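Local atomic coordinates of 2-oxoadipate dioxygenase/decarboxylase, chloroplastic/amyloplastic (Oryza sativa, PDB entry 6W1K), a protein that uses iron(II) and dioxygen to decarboxylate and hydroxylate 2-oxoadipate into (R)-2-hydroxyglutarate, a step of lysine breakdown in plants. Residues A[63-71]-A[140-151]; A[208-217]-A[265-273]. All coordinates share one frame; numbering follows the deposited sequence.

In the fold
Interactions 1 and 2 lie on opposite sides of the chain's centre, with about 35 Å between their centres, yet both draw on the same sheet. Strand 57-65, which leads into interaction 1, and strand 258-271, which carries interaction 2, both pair with strand 195-199, and each sends residues to the bound 2-oxoadipate. Arg63 and Tyr265 hold the carboxylate remote from the metal, with Arg63 NH2 only 4.2 Å from Tyr265 CE1, whereas Glu267 binds the nickel ion at the 2-oxo acid end. In both cases the helix packing is displaced from the ligand: 140-151 meets the turn beyond Arg63, and 208-217 covers the face of its strand turned away from Glu267.

Interaction 1 (A[63-71]-A[140-151]). With OOG (2-oxoadipic acid), chain F.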
loop_
_atom_site.group_PDB
_atom_site.type_symbol
_atom_site.label_atom_id
_atom_site.label_comp_id
_atom_site.label_asym_id
_atom_site.label_seq_id
_atom_site.Cartn_x
_atom_site.Cartn_y
_atom_site.Cartn_z
ATOM N N ARG A 63 5.011 1.356 4.878
ATOM C CA ARG A 63 5.716 0.553 5.860
ATOM C C ARG A 63 6.549 1.431 6.786
ATOM O O ARG A 63 7.085 2.468 6.371
ATOM C CB ARG A 63 6.631 -0.456 5.169
ATOM C CG ARG A 63 5.887 -1.448 4.285
ATOM C CD ARG A 63 6.812 -2.523 3.770
ATOM N NE ARG A 63 6.093 -3.495 2.957
ATOM C CZ ARG A 63 6.691 -4.463 2.275
ATOM N NH1 ARG A 63 8.014 -4.579 2.321
ATOM N NH2 ARG A 63 5.980 -5.295 1.547
ATOM N N THR A 64 6.660 1.015 8.046
ATOM C CA THR A 64 7.335 1.864 9.020
ATOM C C THR A 64 8.028 1.033 10.096
ATOM O O THR A 64 7.754 -0.161 10.269
ATOM C CB THR A 64 6.359 2.829 9.703
ATOM O OG1 THR A 64 5.530 2.085 10.617
ATOM C CG2 THR A 64 5.451 3.569 8.710
ATOM N N PHE A 65 8.922 1.687 10.838
ATOM C CA PHE A 65 9.555 1.077 12.006
ATOM C C PHE A 65 8.776 1.439 13.266
ATOM O O PHE A 65 8.676 2.621 13.622
ATOM C CB PHE A 65 10.992 1.562 12.149
ATOM C CG PHE A 65 11.940 1.003 11.124
ATOM C CD1 PHE A 65 12.183 -0.352 11.045
ATOM C CD2 PHE A 65 12.641 1.857 10.284
ATOM C CE1 PHE A 65 13.107 -0.859 10.123
ATOM C CE2 PHE A 65 13.562 1.366 9.359
ATOM C CZ PHE A 65 13.783 0.011 9.266
ATOM N N GLY A 66 8.237 0.431 13.944
ATOM C CA GLY A 66 7.485 0.635 15.169
ATOM C C GLY A 66 8.333 0.858 16.406
ATOM O O GLY A 66 8.380 0.021 17.322
ATOM N N VAL A 67 9.019 1.992 16.442
ATOM C CA VAL A 67 9.900 2.328 17.548
ATOM C C VAL A 67 10.080 3.842 17.576
ATOM O O VAL A 67 10.155 4.494 16.531
ATOM C CB VAL A 67 11.252 1.575 17.433
ATOM C CG1 VAL A 67 12.070 2.038 16.230
ATOM C CG2 VAL A 67 12.055 1.734 18.696
ATOM N N ASP A 68 10.113 4.394 18.791
ATOM C CA ASP A 68 10.446 5.811 19.029
ATOM C C ASP A 68 9.597 6.749 18.182
ATOM O O ASP A 68 10.060 7.782 17.699
ATOM C CB ASP A 68 11.931 6.080 18.775
ATOM C CG ASP A 68 12.852 5.316 19.733
ATOM O OD1 ASP A 68 14.044 5.139 19.380
ATOM O OD2 ASP A 68 12.391 4.890 20.825
ATOM N N GLY A 69 8.326 6.406 18.031
ATOM C CA GLY A 69 7.412 7.236 17.283
ATOM C C GLY A 69 7.555 7.195 15.773
ATOM O O GLY A 69 6.915 8.000 15.099
ATOM N N TYR A 70 8.385 6.318 15.221
ATOM C CA TYR A 70 8.566 6.216 13.767
ATOM C C TYR A 70 7.528 5.318 13.099
ATOM O O TYR A 70 7.587 5.110 11.876
ATOM C CB TYR A 70 10.004 5.740 13.465
ATOM C CG TYR A 70 10.959 6.925 13.378
ATOM C CD1 TYR A 70 11.448 7.544 14.526
ATOM C CD2 TYR A 70 11.293 7.493 12.141
ATOM C CE1 TYR A 70 12.249 8.674 14.444
ATOM C CE2 TYR A 70 12.092 8.630 12.056
ATOM C CZ TYR A 70 12.547 9.217 13.198
ATOM O OH TYR A 70 13.343 10.331 13.080
ATOM N N GLY A 71 6.572 4.800 13.859
ATOM C CA GLY A 71 5.640 3.785 13.385
ATOM C C GLY A 71 4.394 4.345 12.732
ATOM O O GLY A 71 4.404 5.409 12.113
ATOM N N ILE A 140 18.685 -0.737 13.845
ATOM C CA ILE A 140 17.566 0.157 13.580
ATOM C C ILE A 140 17.651 1.382 14.471
ATOM O O ILE A 140 17.418 2.514 14.021
ATOM C CB ILE A 140 16.237 -0.599 13.766
ATOM C CG1 ILE A 140 16.078 -1.593 12.624
ATOM C CG2 ILE A 140 15.051 0.368 13.817
ATOM C CD1 ILE A 140 15.054 -2.714 12.904
ATOM N N GLN A 141 17.985 1.180 15.746
ATOM C CA GLN A 141 18.115 2.299 16.667
ATOM C C GLN A 141 19.173 3.290 16.195
ATOM O O GLN A 141 19.022 4.501 16.390
ATOM C CB GLN A 141 18.460 1.802 18.063
ATOM C CG GLN A 141 18.239 2.808 19.140
ATOM C CD GLN A 141 16.763 3.193 19.303
ATOM O OE1 GLN A 141 15.852 2.356 19.189
ATOM N NE2 GLN A 141 16.527 4.481 19.560
ATOM N N LYS A 142 20.274 2.794 15.616
ATOM C CA LYS A 142 21.314 3.689 15.114
ATOM C C LYS A 142 20.745 4.628 14.053
ATOM O O LYS A 142 21.006 5.839 14.062
ATOM C CB LYS A 142 22.489 2.888 14.535
ATOM C CG LYS A 142 23.533 3.758 13.805
ATOM C CD LYS A 142 24.745 2.956 13.322
ATOM C CE LYS A 142 24.368 2.001 12.195
ATOM N NZ LYS A 142 25.590 1.429 11.506
ATOM N N TYR A 143 20.004 4.073 13.093
ATOM C CA TYR A 143 19.463 4.924 12.041
ATOM C C TYR A 143 18.394 5.857 12.582
ATOM O O TYR A 143 18.371 7.048 12.226
ATOM C CB TYR A 143 18.938 4.067 10.908
ATOM C CG TYR A 143 20.075 3.462 10.157
ATOM C CD1 TYR A 143 20.818 4.216 9.268
ATOM C CD2 TYR A 143 20.468 2.179 10.387
ATOM C CE1 TYR A 143 21.880 3.690 8.590
ATOM C CE2 TYR A 143 21.496 1.644 9.703
ATOM C CZ TYR A 143 22.223 2.401 8.802
ATOM O OH TYR A 143 23.312 1.896 8.123
ATOM N N ILE A 144 17.534 5.357 13.473
ATOM C CA ILE A 144 16.522 6.218 14.083
ATOM C C ILE A 144 17.190 7.411 14.778
ATOM O O ILE A 144 16.710 8.545 14.696
ATOM C CB ILE A 144 15.648 5.419 15.069
ATOM C CG1 ILE A 144 14.712 4.416 14.370
ATOM C CG2 ILE A 144 14.831 6.356 15.945
ATOM C CD1 ILE A 144 13.936 4.952 13.284
ATOM N N ARG A 145 18.306 7.173 15.481
ATOM C CA ARG A 145 19.014 8.286 16.115
ATOM C C ARG A 145 19.507 9.301 15.079
ATOM O O ARG A 145 19.404 10.512 15.300
ATOM C CB ARG A 145 20.174 7.782 16.974
ATOM C CG ARG A 145 19.702 7.120 18.287
ATOM C CD ARG A 145 18.804 8.054 19.162
ATOM N NE ARG A 145 17.380 7.673 19.153
ATOM C CZ ARG A 145 16.361 8.534 19.075
ATOM N NH1 ARG A 145 16.588 9.848 19.008
ATOM N NH2 ARG A 145 15.106 8.082 19.067
ATOM N N THR A 146 19.977 8.836 13.915
ATOM C CA THR A 146 20.478 9.763 12.909
ATOM C C THR A 146 19.381 10.638 12.310
ATOM O O THR A 146 19.696 11.676 11.704
ATOM C CB THR A 146 21.214 9.052 11.749
ATOM O OG1 THR A 146 20.311 8.422 10.834
ATOM C CG2 THR A 146 22.216 8.020 12.255
ATOM N N SER A 147 18.122 10.237 12.465
ATOM C CA SER A 147 16.949 10.878 11.858
ATOM C C SER A 147 16.388 12.003 12.696
ATOM O O SER A 147 15.608 12.809 12.185
ATOM C CB SER A 147 15.868 9.812 11.632
ATOM O OG SER A 147 14.758 10.316 10.898
ATOM N N GLY A 148 16.761 12.077 13.966
ATOM C CA GLY A 148 16.231 13.129 14.831
ATOM C C GLY A 148 14.709 13.114 14.873
ATOM O O GLY A 148 14.067 12.081 15.091
ATOM N N LYS A 149 14.120 14.279 14.623
ATOM C CA LYS A 149 12.671 14.420 14.598
ATOM C C LYS A 149 12.093 14.258 13.200
ATOM O O LYS A 149 10.982 14.740 12.928
ATOM C CB LYS A 149 12.291 15.767 15.216
ATOM C CG LYS A 149 12.543 15.767 16.731
ATOM C CD LYS A 149 11.879 16.959 17.408
ATOM C CE LYS A 149 12.181 17.015 18.910
ATOM N NZ LYS A 149 11.459 15.926 19.637
ATOM N N GLY A 150 12.793 13.537 12.321
ATOM C CA GLY A 150 12.246 13.232 11.006
ATOM C C GLY A 150 10.888 12.555 11.053
ATOM O O GLY A 150 10.076 12.716 10.131
ATOM N N ASN A 151 10.606 11.811 12.127
ATOM C CA ASN A 151 9.327 11.133 12.247
ATOM C C ASN A 151 8.167 12.119 12.313
ATOM O O ASN A 151 7.032 11.742 12.026
ATOM C CB ASN A 151 9.274 10.295 13.510
ATOM C CG ASN A 151 9.619 11.114 14.750
ATOM O OD1 ASN A 151 10.709 11.682 14.847
ATOM N ND2 ASN A 151 8.674 11.231 15.665
HETATM C C2 OOG F . 1.175 -4.165 2.642
HETATM C C3 OOG F . 0.654 -5.554 2.268
HETATM C C4 OOG F . -0.795 -5.720 2.741
HETATM C C6 OOG F . -3.126 -5.696 1.485
HETATM O O4 OOG F . -3.626 -6.519 2.293
HETATM O O3 OOG F . -3.739 -5.408 0.434
HETATM C C5 OOG F . -1.778 -5.049 1.782
HETATM C C1 OOG F . 2.685 -4.033 2.396
HETATM O O1 OOG F . 3.297 -3.164 2.913
HETATM O O2 OOG F . 3.369 -4.920 1.563
HETATM O O5 OOG F . -1.508 -4.024 1.265
HETATM O O HOH W 1 12.301 9.560 18.367
#
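Asp68 OD1 is gripped by two donors from the helix. Gln141 NE2 meets Asp68 OD1 nearly along its C-O axis at 2.6 Å, while Arg145 NH2 reaches that oxygen from above the carboxylate plane, a salt bridge of 3.1 Å. Gln141 can do this because its chain bends at chi2 (65°), which brings the amide to Asp68. A water adds a second link, donating to Asp68 O and accepting from Arg145 NH2. Asp68 sits in a type I' beta turn, Val67 to Tyr70, that follows strand 57-65 and packs on the C-terminal part of helix 134-147. Here the Tyr70 ring is clamped between Ile144 CD1 on one face and Asn151 CB over the centre of the other. Its hydroxyl lies at the Ser147-Gly148 backbone: Tyr70 OH donates to Gly148 O at 2.8 Å and lies 2.6 Å from Ser147 OG, which also bonds Thr164. Nearer the strand, Ile140 CG2 makes a CH-pi contact over the Phe65 ring, and Val67 CG1 rests 4.0 Å from Ile144 CG1. At the far end of the segment, the extended Arg63 chain delivers two nearly straight bonds to 2-oxoadipate, NE to O1 and NH2 to O2.

Interaction 2 (A[208-217]-A[265-273]); sequences RSINKFNKFV and YIEFAERLV. With NI (nickel (II) ion), chain E; OOG (2-oxoadipic acid), chain F; SO4 (sulfate ion), chain H.
Ile210 N, at the start of helix 210-217, donates to Glu270 OE1 at 2.9 Å. The Glu270 chain runs extended, with CG anti to the backbone N (chi1 -173°), and this carries the carboxylate from the strand to an amide of the first helical turn. Its other oxygen, OE2, is joined through a water to Arg208 O.

Apolar packing makes up most of the rest, where helix and strand run almost antiparallel, their axes at 162° and 9.3 Å apart at closest approach. The rings of Phe213 and Phe268 meet obliquely, though the fine geometry of this pair is doubtful. Val217 CG2 lies 4.1 Å from Phe268 CZ, while Ile210 CD1 lies over the strand backbone near Phe268 O. With an alanine at Phe268 the ring would be gone, which would probably open a gap beside Phe213 and Val217 and leave the Phe213 ring freer to turn.

Metal and ligand bonds belong to the strand's opposite face. Glu267 OE1 binds nickel at 1.9 Å, and 2-oxoadipate chelates the ion through O3 and O5. Two residues earlier in the strand, Tyr265 OH donates to 2-oxoadipate O2 at 2.8 Å. Nickel occupies in this crystal the place where the enzyme binds iron(II): together with His59 and His195, Glu267 completes a two-histidine, one-carboxylate site of the kind found in non-haem iron(II) oxygenases, here set on the sheet of a glyoxalase-clan fold.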
loop_
_atom_site.group_PDB
_atom_site.type_symbol
_atom_site.label_atom_id
_atom_site.label_comp_id
_atom_site.label_asym_id
_atom_site.label_seq_id
_atom_site.Cartn_x
_atom_site.Cartn_y
_atom_site.Cartn_z
ATOM N N ARG A 208 -12.184 -6.018 -15.859
ATOM C CA ARG A 208 -12.784 -5.728 -14.560
ATOM C C ARG A 208 -12.901 -6.979 -13.690
ATOM O O ARG A 208 -12.947 -6.863 -12.461
ATOM C CB ARG A 208 -14.164 -5.095 -14.751
ATOM C CG ARG A 208 -15.248 -6.059 -15.196
ATOM C CD ARG A 208 -16.541 -5.269 -15.434
ATOM N NE ARG A 208 -17.657 -6.127 -15.806
ATOM C CZ ARG A 208 -17.857 -6.604 -17.027
ATOM N NH1 ARG A 208 -17.015 -6.308 -18.006
ATOM N NH2 ARG A 208 -18.899 -7.385 -17.268
ATOM N N SER A 209 -12.966 -8.161 -14.292
ATOM C CA SER A 209 -12.854 -9.394 -13.530
ATOM C C SER A 209 -11.383 -9.685 -13.250
ATOM O O SER A 209 -10.556 -9.673 -14.168
ATOM C CB SER A 209 -13.490 -10.558 -14.288
ATOM O OG SER A 209 -13.158 -11.778 -13.646
ATOM N N ILE A 210 -11.056 -9.946 -11.983
ATOM C CA ILE A 210 -9.641 -9.973 -11.601
ATOM C C ILE A 210 -8.922 -11.162 -12.235
ATOM O O ILE A 210 -7.722 -11.084 -12.536
ATOM C CB ILE A 210 -9.497 -9.972 -10.065
ATOM C CG1 ILE A 210 -8.030 -9.708 -9.688
ATOM C CG2 ILE A 210 -10.058 -11.235 -9.486
ATOM C CD1 ILE A 210 -7.866 -9.161 -8.274
ATOM N N ASN A 211 -9.625 -12.268 -12.465
ATOM C CA ASN A 211 -8.990 -13.406 -13.122
ATOM C C ASN A 211 -8.584 -13.053 -14.546
ATOM O O ASN A 211 -7.484 -13.406 -14.995
ATOM C CB ASN A 211 -9.918 -14.616 -13.107
ATOM C CG ASN A 211 -9.843 -15.395 -11.802
ATOM O OD1 ASN A 211 -8.760 -15.596 -11.245
ATOM N ND2 ASN A 211 -10.996 -15.842 -11.310
ATOM N N LYS A 212 -9.435 -12.312 -15.235
ATOM C CA LYS A 212 -9.143 -11.796 -16.584
ATOM C C LYS A 212 -8.027 -10.761 -16.458
ATOM O O LYS A 212 -7.143 -10.759 -17.287
ATOM C CB LYS A 212 -10.372 -11.140 -17.206
ATOM C CG LYS A 212 -11.071 -11.966 -18.267
ATOM C CD LYS A 212 -11.953 -13.029 -17.694
ATOM C CE LYS A 212 -12.756 -13.759 -18.751
ATOM N NZ LYS A 212 -13.815 -12.899 -19.325
ATOM N N PHE A 213 -8.078 -9.910 -15.436
ATOM C CA PHE A 213 -7.044 -8.904 -15.226
ATOM C C PHE A 213 -5.673 -9.556 -15.048
ATOM O O PHE A 213 -4.689 -9.137 -15.661
ATOM C CB PHE A 213 -7.361 -8.033 -14.005
ATOM C CG PHE A 213 -6.465 -6.836 -13.893
ATOM C CD1 PHE A 213 -6.885 -5.601 -14.370
ATOM C CD2 PHE A 213 -5.177 -6.943 -13.350
ATOM C CE1 PHE A 213 -6.064 -4.506 -14.305
ATOM C CE2 PHE A 213 -4.347 -5.851 -13.305
ATOM C CZ PHE A 213 -4.800 -4.618 -13.765
ATOM N N ASN A 214 -5.602 -10.595 -14.218
ATOM C CA ASN A 214 -4.327 -11.274 -13.998
ATOM C C ASN A 214 -3.746 -11.811 -15.300
ATOM O O ASN A 214 -2.534 -11.703 -15.541
ATOM C CB ASN A 214 -4.503 -12.402 -12.988
ATOM C CG ASN A 214 -4.615 -11.892 -11.575
ATOM O OD1 ASN A 214 -4.376 -10.713 -11.305
ATOM N ND2 ASN A 214 -5.011 -12.763 -10.665
ATOM N N LYS A 215 -4.588 -12.390 -16.159
ATOM C CA LYS A 215 -4.080 -12.928 -17.420
ATOM C C LYS A 215 -3.625 -11.801 -18.349
ATOM O O LYS A 215 -2.638 -11.944 -19.077
ATOM C CB LYS A 215 -5.142 -13.795 -18.092
ATOM C CG LYS A 215 -4.726 -14.361 -19.444
ATOM C CD LYS A 215 -5.885 -14.326 -20.419
ATOM C CE LYS A 215 -5.805 -15.447 -21.465
ATOM N NZ LYS A 215 -4.401 -15.882 -21.774
ATOM N N PHE A 216 -4.326 -10.668 -18.330
ATOM C CA PHE A 216 -3.872 -9.478 -19.050
ATOM C C PHE A 216 -2.467 -9.057 -18.601
ATOM O O PHE A 216 -1.610 -8.752 -19.435
ATOM C CB PHE A 216 -4.899 -8.350 -18.843
ATOM C CG PHE A 216 -4.471 -7.006 -19.386
ATOM C CD1 PHE A 216 -3.930 -6.040 -18.535
ATOM C CD2 PHE A 216 -4.618 -6.706 -20.735
ATOM C CE1 PHE A 216 -3.524 -4.809 -19.018
ATOM C CE2 PHE A 216 -4.227 -5.476 -21.225
ATOM C CZ PHE A 216 -3.677 -4.519 -20.359
ATOM N N VAL A 217 -2.202 -9.046 -17.298
ATOM C CA VAL A 217 -0.888 -8.624 -16.829
ATOM C C VAL A 217 0.171 -9.634 -17.247
ATOM O O VAL A 217 1.239 -9.264 -17.756
ATOM C CB VAL A 217 -0.913 -8.423 -15.306
ATOM C CG1 VAL A 217 0.503 -8.218 -14.756
ATOM C CG2 VAL A 217 -1.764 -7.271 -14.971
ATOM N N TYR A 265 5.766 -2.173 -5.658
ATOM C CA TYR A 265 5.019 -3.041 -6.546
ATOM C C TYR A 265 3.645 -2.430 -6.718
ATOM O O TYR A 265 3.368 -1.336 -6.215
ATOM C CB TYR A 265 4.940 -4.468 -6.008
ATOM C CG TYR A 265 4.201 -4.655 -4.681
ATOM C CD1 TYR A 265 4.873 -4.534 -3.478
ATOM C CD2 TYR A 265 2.855 -4.989 -4.637
ATOM C CE1 TYR A 265 4.249 -4.721 -2.277
ATOM C CE2 TYR A 265 2.212 -5.175 -3.418
ATOM C CZ TYR A 265 2.926 -5.035 -2.242
ATOM O OH TYR A 265 2.339 -5.217 -1.014
ATOM N N ILE A 266 2.788 -3.105 -7.474
ATOM C CA ILE A 266 1.419 -2.644 -7.661
ATOM C C ILE A 266 0.473 -3.812 -7.410
ATOM O O ILE A 266 0.777 -4.962 -7.745
ATOM C CB ILE A 266 1.212 -2.019 -9.066
ATOM C CG1 ILE A 266 -0.206 -1.438 -9.180
ATOM C CG2 ILE A 266 1.463 -3.022 -10.205
ATOM C CD1 ILE A 266 -0.434 -0.471 -10.390
ATOM N N GLU A 267 -0.670 -3.517 -6.796
ATOM C CA GLU A 267 -1.660 -4.525 -6.454
ATOM C C GLU A 267 -2.939 -4.269 -7.252
ATOM O O GLU A 267 -3.169 -3.171 -7.785
ATOM C CB GLU A 267 -1.903 -4.521 -4.935
ATOM C CG GLU A 267 -2.920 -5.512 -4.448
ATOM C CD GLU A 267 -3.426 -5.181 -3.047
ATOM O OE1 GLU A 267 -2.594 -4.845 -2.189
ATOM O OE2 GLU A 267 -4.656 -5.248 -2.798
ATOM N N PHE A 268 -3.719 -5.343 -7.412
ATOM C CA PHE A 268 -5.030 -5.327 -8.058
ATOM C C PHE A 268 -6.027 -6.027 -7.142
ATOM O O PHE A 268 -5.735 -7.097 -6.594
ATOM C CB PHE A 268 -4.958 -6.000 -9.430
ATOM C CG PHE A 268 -3.611 -5.866 -10.083
ATOM C CD1 PHE A 268 -3.186 -4.647 -10.598
ATOM C CD2 PHE A 268 -2.773 -6.970 -10.191
ATOM C CE1 PHE A 268 -1.937 -4.529 -11.211
ATOM C CE2 PHE A 268 -1.533 -6.867 -10.794
ATOM C CZ PHE A 268 -1.104 -5.647 -11.297
ATOM N N ALA A 269 -7.178 -5.404 -6.935
ATOM C CA ALA A 269 -8.123 -5.914 -5.959
ATOM C C ALA A 269 -9.536 -5.853 -6.497
ATOM O O ALA A 269 -9.938 -4.879 -7.150
ATOM C CB ALA A 269 -8.027 -5.145 -4.636
ATOM N N GLU A 270 -10.289 -6.908 -6.218
ATOM C CA GLU A 270 -11.711 -6.963 -6.537
ATOM C C GLU A 270 -12.477 -7.134 -5.239
ATOM O O GLU A 270 -12.200 -8.062 -4.471
ATOM C CB GLU A 270 -12.048 -8.116 -7.492
ATOM C CG GLU A 270 -13.530 -8.073 -7.976
ATOM C CD GLU A 270 -13.833 -8.977 -9.180
ATOM O OE1 GLU A 270 -12.888 -9.525 -9.769
ATOM O OE2 GLU A 270 -15.030 -9.141 -9.529
ATOM N N ARG A 271 -13.419 -6.243 -4.989
ATOM C CA ARG A 271 -14.323 -6.341 -3.853
ATOM C C ARG A 271 -15.697 -6.735 -4.372
ATOM O O ARG A 271 -16.325 -5.973 -5.121
ATOM C CB ARG A 271 -14.381 -5.022 -3.086
ATOM C CG ARG A 271 -12.989 -4.512 -2.637
ATOM C CD ARG A 271 -13.045 -3.155 -1.866
ATOM N NE ARG A 271 -11.716 -2.894 -1.314
ATOM C CZ ARG A 271 -11.270 -3.365 -0.154
ATOM N NH1 ARG A 271 -10.036 -3.101 0.228
ATOM N NH2 ARG A 271 -12.065 -4.070 0.633
ATOM N N LEU A 272 -16.173 -7.906 -3.963
ATOM C CA LEU A 272 -17.458 -8.396 -4.438
ATOM C C LEU A 272 -18.603 -7.855 -3.585
ATOM O O LEU A 272 -18.413 -7.429 -2.444
ATOM C CB LEU A 272 -17.496 -9.923 -4.430
ATOM C CG LEU A 272 -16.562 -10.623 -5.426
ATOM C CD1 LEU A 272 -16.925 -12.116 -5.458
ATOM C CD2 LEU A 272 -16.637 -10.022 -6.814
ATOM N N VAL A 273 -19.808 -7.917 -4.152
ATOM C CA VAL A 273 -20.987 -7.435 -3.449
ATOM C C VAL A 273 -21.223 -8.252 -2.178
ATOM O O VAL A 273 -20.981 -9.466 -2.130
ATOM C CB VAL A 273 -22.224 -7.488 -4.364
ATOM C CG1 VAL A 273 -23.390 -6.823 -3.704
ATOM C CG2 VAL A 273 -21.953 -6.811 -5.699
HETATM NI NI NI E . -2.442 -3.763 -0.629
HETATM C C2 OOG F . 1.175 -4.165 2.642
HETATM C C3 OOG F . 0.654 -5.554 2.268
HETATM C C4 OOG F . -0.795 -5.720 2.741
HETATM C C6 OOG F . -3.126 -5.696 1.485
HETATM O O4 OOG F . -3.626 -6.519 2.293
HETATM O O3 OOG F . -3.739 -5.408 0.434
HETATM C C5 OOG F . -1.778 -5.049 1.782
HETATM C C1 OOG F . 2.685 -4.033 2.396
HETATM O O1 OOG F . 3.297 -3.164 2.913
HETATM O O2 OOG F . 3.369 -4.920 1.563
HETATM O O5 OOG F . -1.508 -4.024 1.265
HETATM S S SO4 H . -17.824 -8.152 -21.214
HETATM O O1 SO4 H . -19.124 -8.006 -20.558
HETATM O O2 SO4 H . -17.254 -6.830 -21.469
HETATM O O3 SO4 H . -16.928 -8.929 -20.357
HETATM O O4 SO4 H . -18.012 -8.843 -22.488
HETATM O O HOH W 2 -15.578 -6.986 -11.415
#